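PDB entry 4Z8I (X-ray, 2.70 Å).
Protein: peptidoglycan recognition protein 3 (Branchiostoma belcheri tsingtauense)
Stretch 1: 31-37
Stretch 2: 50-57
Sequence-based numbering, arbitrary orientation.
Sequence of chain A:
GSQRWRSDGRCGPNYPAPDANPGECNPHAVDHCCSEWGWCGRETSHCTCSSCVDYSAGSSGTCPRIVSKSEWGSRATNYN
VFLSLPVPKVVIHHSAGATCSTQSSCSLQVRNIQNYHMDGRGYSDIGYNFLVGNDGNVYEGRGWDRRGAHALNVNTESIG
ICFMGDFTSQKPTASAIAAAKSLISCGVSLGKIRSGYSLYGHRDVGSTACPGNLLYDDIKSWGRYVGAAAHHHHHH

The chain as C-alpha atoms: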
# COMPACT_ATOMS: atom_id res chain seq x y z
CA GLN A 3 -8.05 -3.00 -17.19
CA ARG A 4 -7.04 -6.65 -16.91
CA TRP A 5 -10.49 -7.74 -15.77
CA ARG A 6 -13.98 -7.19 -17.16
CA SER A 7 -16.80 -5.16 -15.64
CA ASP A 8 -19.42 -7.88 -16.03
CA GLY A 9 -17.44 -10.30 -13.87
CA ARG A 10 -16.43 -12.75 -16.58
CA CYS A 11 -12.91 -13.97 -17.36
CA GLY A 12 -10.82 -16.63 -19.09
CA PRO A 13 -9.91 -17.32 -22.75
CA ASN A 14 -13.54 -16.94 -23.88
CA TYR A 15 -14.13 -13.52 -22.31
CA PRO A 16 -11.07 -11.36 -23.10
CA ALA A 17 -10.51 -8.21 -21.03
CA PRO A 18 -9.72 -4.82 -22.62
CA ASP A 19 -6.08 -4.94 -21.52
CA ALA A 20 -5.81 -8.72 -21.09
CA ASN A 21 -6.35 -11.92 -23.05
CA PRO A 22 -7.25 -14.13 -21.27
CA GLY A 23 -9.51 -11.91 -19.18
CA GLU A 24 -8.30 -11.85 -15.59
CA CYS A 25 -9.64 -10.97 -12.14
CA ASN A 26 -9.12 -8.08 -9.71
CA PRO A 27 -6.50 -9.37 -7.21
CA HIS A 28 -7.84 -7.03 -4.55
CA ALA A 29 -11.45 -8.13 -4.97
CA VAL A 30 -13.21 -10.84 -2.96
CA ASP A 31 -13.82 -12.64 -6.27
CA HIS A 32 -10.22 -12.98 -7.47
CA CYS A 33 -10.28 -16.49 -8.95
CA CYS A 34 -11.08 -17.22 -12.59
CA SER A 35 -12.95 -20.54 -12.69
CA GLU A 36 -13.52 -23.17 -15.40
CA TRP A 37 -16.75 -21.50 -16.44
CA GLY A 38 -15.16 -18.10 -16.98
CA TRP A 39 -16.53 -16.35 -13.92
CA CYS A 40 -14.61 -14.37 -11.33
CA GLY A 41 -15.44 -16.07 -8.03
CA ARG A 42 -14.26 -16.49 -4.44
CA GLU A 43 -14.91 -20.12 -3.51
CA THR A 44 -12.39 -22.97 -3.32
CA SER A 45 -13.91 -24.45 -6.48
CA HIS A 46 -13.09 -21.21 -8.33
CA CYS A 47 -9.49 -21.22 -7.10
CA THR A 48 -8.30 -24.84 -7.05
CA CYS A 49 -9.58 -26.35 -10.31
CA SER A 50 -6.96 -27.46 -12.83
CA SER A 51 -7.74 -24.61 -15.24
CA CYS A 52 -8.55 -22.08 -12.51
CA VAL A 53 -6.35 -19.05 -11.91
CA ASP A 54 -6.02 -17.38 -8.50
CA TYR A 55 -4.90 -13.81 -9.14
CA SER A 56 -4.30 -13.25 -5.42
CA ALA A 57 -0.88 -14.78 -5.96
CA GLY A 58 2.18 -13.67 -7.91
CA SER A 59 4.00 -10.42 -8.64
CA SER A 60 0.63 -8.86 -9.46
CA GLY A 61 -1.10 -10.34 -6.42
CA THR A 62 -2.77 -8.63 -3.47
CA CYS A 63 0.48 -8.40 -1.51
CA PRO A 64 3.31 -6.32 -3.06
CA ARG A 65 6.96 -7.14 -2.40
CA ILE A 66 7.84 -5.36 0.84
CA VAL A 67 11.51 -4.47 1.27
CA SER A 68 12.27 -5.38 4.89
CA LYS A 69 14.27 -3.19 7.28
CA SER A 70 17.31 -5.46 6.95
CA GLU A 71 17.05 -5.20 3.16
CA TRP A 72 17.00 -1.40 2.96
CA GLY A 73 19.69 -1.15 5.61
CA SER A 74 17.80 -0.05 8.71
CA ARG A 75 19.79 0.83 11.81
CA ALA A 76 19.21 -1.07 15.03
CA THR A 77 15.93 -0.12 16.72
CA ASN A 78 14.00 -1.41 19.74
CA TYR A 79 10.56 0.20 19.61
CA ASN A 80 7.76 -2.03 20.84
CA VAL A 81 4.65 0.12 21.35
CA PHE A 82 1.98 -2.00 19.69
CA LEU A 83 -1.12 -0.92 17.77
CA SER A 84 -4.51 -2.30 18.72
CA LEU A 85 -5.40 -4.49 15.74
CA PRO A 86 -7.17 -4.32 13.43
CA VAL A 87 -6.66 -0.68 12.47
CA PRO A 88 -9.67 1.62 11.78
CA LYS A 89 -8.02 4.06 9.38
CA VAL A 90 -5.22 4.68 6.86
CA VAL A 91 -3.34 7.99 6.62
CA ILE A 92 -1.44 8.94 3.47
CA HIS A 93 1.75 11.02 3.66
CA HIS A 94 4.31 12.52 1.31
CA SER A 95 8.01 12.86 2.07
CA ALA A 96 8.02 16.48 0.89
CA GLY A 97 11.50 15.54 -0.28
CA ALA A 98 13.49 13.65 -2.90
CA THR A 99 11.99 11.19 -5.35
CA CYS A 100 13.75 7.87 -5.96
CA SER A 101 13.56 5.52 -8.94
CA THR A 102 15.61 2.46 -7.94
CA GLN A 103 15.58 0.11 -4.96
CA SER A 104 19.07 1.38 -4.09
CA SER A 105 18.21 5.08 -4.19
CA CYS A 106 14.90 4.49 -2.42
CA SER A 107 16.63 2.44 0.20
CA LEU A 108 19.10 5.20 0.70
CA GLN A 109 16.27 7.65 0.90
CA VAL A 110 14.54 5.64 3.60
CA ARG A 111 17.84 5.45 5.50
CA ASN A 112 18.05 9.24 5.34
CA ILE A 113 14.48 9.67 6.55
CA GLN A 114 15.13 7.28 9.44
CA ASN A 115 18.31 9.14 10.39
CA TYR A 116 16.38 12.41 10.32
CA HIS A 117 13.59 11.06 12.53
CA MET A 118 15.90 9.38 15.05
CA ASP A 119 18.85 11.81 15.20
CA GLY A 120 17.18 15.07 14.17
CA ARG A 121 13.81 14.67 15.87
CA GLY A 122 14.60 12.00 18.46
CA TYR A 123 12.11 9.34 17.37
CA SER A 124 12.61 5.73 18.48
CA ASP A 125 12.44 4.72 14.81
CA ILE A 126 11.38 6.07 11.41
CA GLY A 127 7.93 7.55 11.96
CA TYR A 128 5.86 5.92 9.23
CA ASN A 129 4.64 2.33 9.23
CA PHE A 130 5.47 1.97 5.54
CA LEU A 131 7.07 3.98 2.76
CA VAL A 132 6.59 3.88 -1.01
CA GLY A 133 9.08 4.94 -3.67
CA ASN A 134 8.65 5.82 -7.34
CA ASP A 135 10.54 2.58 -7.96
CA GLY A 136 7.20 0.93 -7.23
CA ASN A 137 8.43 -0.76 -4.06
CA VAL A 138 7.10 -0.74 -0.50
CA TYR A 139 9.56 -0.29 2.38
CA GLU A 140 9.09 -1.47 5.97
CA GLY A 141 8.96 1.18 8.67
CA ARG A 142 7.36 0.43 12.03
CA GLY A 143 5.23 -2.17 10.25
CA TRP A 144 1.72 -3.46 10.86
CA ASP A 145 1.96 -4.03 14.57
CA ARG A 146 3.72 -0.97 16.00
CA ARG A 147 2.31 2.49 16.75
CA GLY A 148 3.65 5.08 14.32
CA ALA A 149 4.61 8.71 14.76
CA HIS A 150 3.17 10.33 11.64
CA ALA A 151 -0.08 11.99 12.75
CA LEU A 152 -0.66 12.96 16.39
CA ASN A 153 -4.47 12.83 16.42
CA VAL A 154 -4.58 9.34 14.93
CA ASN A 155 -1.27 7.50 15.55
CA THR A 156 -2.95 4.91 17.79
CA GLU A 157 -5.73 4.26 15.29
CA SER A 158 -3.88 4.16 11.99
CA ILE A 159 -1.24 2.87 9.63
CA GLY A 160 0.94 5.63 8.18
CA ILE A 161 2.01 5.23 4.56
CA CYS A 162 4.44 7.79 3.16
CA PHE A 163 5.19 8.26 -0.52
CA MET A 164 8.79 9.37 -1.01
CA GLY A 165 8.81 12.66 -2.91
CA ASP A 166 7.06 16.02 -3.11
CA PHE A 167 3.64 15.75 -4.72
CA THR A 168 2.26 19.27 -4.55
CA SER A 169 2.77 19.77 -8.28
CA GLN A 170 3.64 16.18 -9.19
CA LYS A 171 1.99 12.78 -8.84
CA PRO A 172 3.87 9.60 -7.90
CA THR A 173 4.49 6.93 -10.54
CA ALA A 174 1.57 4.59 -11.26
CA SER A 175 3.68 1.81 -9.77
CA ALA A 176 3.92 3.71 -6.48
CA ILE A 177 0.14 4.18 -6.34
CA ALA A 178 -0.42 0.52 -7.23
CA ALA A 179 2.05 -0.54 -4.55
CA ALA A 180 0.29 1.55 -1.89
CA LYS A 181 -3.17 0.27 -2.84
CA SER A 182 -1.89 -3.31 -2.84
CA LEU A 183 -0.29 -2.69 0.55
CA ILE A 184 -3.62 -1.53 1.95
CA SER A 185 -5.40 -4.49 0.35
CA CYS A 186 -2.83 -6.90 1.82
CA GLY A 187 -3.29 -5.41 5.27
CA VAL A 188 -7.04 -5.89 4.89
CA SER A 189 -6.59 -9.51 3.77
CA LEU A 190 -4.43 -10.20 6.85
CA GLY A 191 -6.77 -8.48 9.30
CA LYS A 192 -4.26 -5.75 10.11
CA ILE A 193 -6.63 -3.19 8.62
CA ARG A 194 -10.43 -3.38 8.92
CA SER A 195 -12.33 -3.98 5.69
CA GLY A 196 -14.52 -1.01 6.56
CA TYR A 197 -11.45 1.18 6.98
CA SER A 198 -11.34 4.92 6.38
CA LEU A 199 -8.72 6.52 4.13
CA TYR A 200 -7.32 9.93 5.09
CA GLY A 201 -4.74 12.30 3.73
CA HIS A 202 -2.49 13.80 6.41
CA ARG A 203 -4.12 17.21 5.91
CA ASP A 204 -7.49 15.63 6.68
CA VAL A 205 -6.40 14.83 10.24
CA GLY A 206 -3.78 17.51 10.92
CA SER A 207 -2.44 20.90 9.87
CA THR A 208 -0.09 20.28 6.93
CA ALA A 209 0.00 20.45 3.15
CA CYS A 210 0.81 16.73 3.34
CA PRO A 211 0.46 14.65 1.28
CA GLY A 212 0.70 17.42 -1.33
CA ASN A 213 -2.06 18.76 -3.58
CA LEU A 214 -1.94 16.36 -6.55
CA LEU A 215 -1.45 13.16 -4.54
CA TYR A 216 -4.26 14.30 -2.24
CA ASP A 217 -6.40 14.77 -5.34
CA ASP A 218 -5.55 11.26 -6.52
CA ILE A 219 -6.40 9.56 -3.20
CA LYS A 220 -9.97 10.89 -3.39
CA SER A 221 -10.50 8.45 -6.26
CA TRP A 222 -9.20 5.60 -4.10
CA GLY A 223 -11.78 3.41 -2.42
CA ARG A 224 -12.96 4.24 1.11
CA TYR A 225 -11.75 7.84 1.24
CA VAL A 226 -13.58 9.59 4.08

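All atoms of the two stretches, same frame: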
# COMPACT_ATOMS: atom_id res chain seq x y z
N ASP A 31 -13.77 -11.67 -5.18
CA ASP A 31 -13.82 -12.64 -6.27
C ASP A 31 -12.59 -12.52 -7.17
O ASP A 31 -12.65 -11.90 -8.24
CB ASP A 31 -15.10 -12.45 -7.11
CG ASP A 31 -16.36 -12.71 -6.31
OD1 ASP A 31 -16.57 -13.86 -5.87
OD2 ASP A 31 -17.16 -11.76 -6.13
N HIS A 32 -11.49 -13.13 -6.75
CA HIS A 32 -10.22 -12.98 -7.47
C HIS A 32 -9.75 -14.25 -8.18
O HIS A 32 -8.61 -14.32 -8.64
CB HIS A 32 -9.13 -12.50 -6.51
CG HIS A 32 -9.11 -13.24 -5.21
ND1 HIS A 32 -9.04 -14.62 -5.14
CD2 HIS A 32 -9.14 -12.80 -3.93
CE1 HIS A 32 -9.04 -14.99 -3.87
NE2 HIS A 32 -9.09 -13.91 -3.12
N CYS A 33 -10.62 -15.24 -8.28
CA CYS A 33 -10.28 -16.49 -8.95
C CYS A 33 -11.10 -16.68 -10.22
O CYS A 33 -12.32 -16.60 -10.20
CB CYS A 33 -10.49 -17.68 -8.02
SG CYS A 33 -9.41 -17.70 -6.58
N CYS A 34 -10.41 -16.94 -11.33
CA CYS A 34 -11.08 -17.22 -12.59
C CYS A 34 -11.32 -18.72 -12.70
O CYS A 34 -10.37 -19.50 -12.78
CB CYS A 34 -10.24 -16.73 -13.76
SG CYS A 34 -11.11 -16.66 -15.34
N SER A 35 -12.59 -19.12 -12.71
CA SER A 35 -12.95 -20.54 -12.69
C SER A 35 -12.96 -21.17 -14.08
O SER A 35 -12.60 -20.53 -15.07
CB SER A 35 -14.32 -20.72 -12.04
OG SER A 35 -15.35 -20.15 -12.84
N GLU A 36 -13.38 -22.44 -14.14
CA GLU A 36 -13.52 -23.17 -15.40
C GLU A 36 -14.54 -22.49 -16.31
O GLU A 36 -14.37 -22.45 -17.53
CB GLU A 36 -14.02 -24.59 -15.14
CG GLU A 36 -12.99 -25.57 -14.61
CD GLU A 36 -13.61 -26.89 -14.22
OE1 GLU A 36 -14.85 -27.02 -14.35
OE2 GLU A 36 -12.88 -27.80 -13.78
N TRP A 37 -15.59 -21.98 -15.70
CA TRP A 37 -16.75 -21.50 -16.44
C TRP A 37 -16.63 -20.03 -16.81
O TRP A 37 -17.58 -19.42 -17.31
CB TRP A 37 -18.01 -21.75 -15.62
CG TRP A 37 -18.02 -23.12 -15.02
CD1 TRP A 37 -17.65 -23.47 -13.75
CD2 TRP A 37 -18.39 -24.34 -15.68
NE1 TRP A 37 -17.78 -24.83 -13.58
CE2 TRP A 37 -18.24 -25.38 -14.74
CE3 TRP A 37 -18.84 -24.64 -16.96
CZ2 TRP A 37 -18.52 -26.71 -15.06
CZ3 TRP A 37 -19.13 -25.96 -17.27
CH2 TRP A 37 -18.96 -26.97 -16.33
N SER A 50 -8.18 -27.31 -12.06
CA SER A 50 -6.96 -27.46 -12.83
C SER A 50 -6.73 -26.29 -13.79
O SER A 50 -5.59 -25.92 -14.06
CB SER A 50 -6.98 -28.78 -13.61
OG SER A 50 -5.75 -29.00 -14.27
N SER A 51 -7.82 -25.72 -14.29
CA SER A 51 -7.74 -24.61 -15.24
C SER A 51 -8.06 -23.27 -14.58
O SER A 51 -8.12 -22.24 -15.24
CB SER A 51 -8.69 -24.85 -16.42
OG SER A 51 -9.98 -25.22 -15.96
N CYS A 52 -8.26 -23.29 -13.26
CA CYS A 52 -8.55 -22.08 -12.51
C CYS A 52 -7.30 -21.25 -12.31
O CYS A 52 -6.19 -21.79 -12.27
CB CYS A 52 -9.17 -22.43 -11.16
SG CYS A 52 -10.83 -23.13 -11.24
N VAL A 53 -7.46 -19.94 -12.19
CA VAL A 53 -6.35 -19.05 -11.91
C VAL A 53 -6.67 -18.16 -10.71
O VAL A 53 -7.66 -17.42 -10.73
CB VAL A 53 -5.99 -18.15 -13.11
CG1 VAL A 53 -4.70 -17.39 -12.84
CG2 VAL A 53 -5.85 -18.98 -14.38
N ASP A 54 -5.85 -18.24 -9.67
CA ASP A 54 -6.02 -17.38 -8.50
C ASP A 54 -5.09 -16.18 -8.60
O ASP A 54 -3.88 -16.29 -8.40
CB ASP A 54 -5.75 -18.17 -7.21
CG ASP A 54 -5.96 -17.34 -5.96
OD1 ASP A 54 -6.54 -16.24 -6.04
OD2 ASP A 54 -5.54 -17.80 -4.87
N TYR A 55 -5.67 -15.02 -8.92
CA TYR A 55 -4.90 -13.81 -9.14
C TYR A 55 -4.50 -13.10 -7.85
O TYR A 55 -3.96 -11.99 -7.87
CB TYR A 55 -5.64 -12.86 -10.09
CG TYR A 55 -5.71 -13.37 -11.51
CD1 TYR A 55 -4.71 -13.06 -12.42
CD2 TYR A 55 -6.76 -14.18 -11.93
CE1 TYR A 55 -4.76 -13.54 -13.71
CE2 TYR A 55 -6.81 -14.65 -13.22
CZ TYR A 55 -5.81 -14.33 -14.11
OH TYR A 55 -5.86 -14.81 -15.40
N SER A 56 -4.75 -13.75 -6.72
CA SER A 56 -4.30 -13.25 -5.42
C SER A 56 -2.80 -13.44 -5.29
O SER A 56 -2.14 -12.77 -4.50
CB SER A 56 -4.98 -14.02 -4.29
OG SER A 56 -6.38 -14.04 -4.48
N ALA A 57 -2.26 -14.36 -6.08
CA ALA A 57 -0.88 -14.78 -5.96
C ALA A 57 -0.03 -14.30 -7.13
O ALA A 57 -0.52 -14.12 -8.24
CB ALA A 57 -0.81 -16.30 -5.84

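The two stretches run antiparallel, and a short two-residue ladder, Cys 33–Cys 34 against Val 53–Asp 54, holds them together; all three hydrogen bonds assigned between the stretches run from backbone N to backbone O, and side chains add packing around them. At the start of stretch 2, Ser 51 meets the aliphatic part of Glu 36, with OG of Ser 51 3.3 Å from CG of Glu 36, an exposed packing contact. Cys 52 places SG 3.6 Å from CA of Ser 35, filling space beside the backbone, while its own CA lies 3.2 Å from O of Cys 34 in a CA-H...O contact.

Val 53 forms the closed pair with Cys 34: Val 53 N donates to Cys 34 O at 3.0 Å, and Cys 34 N to Val 53 O at 2.9 Å. Asp 54 faces Cys 33 in the non-hydrogen-bonded register, their CA atoms 4.4 Å apart. Its OD1 approaches SG of Cys 33 (3.3 Å) and accepts a hydrogen bond from Ser 56 N (3.1 Å), bracing the type I turn from Asp 54 to Ala 57.

Tyr 55 N extends the pairing past the ladder, donating to His 32 O at 3.0 Å; its ring edge meets Cys 34, CE2 to CB 4.0 Å. The turn then brings Ser 56 over one face of the His 32 ring, CB 4.1 Å from the ring centroid.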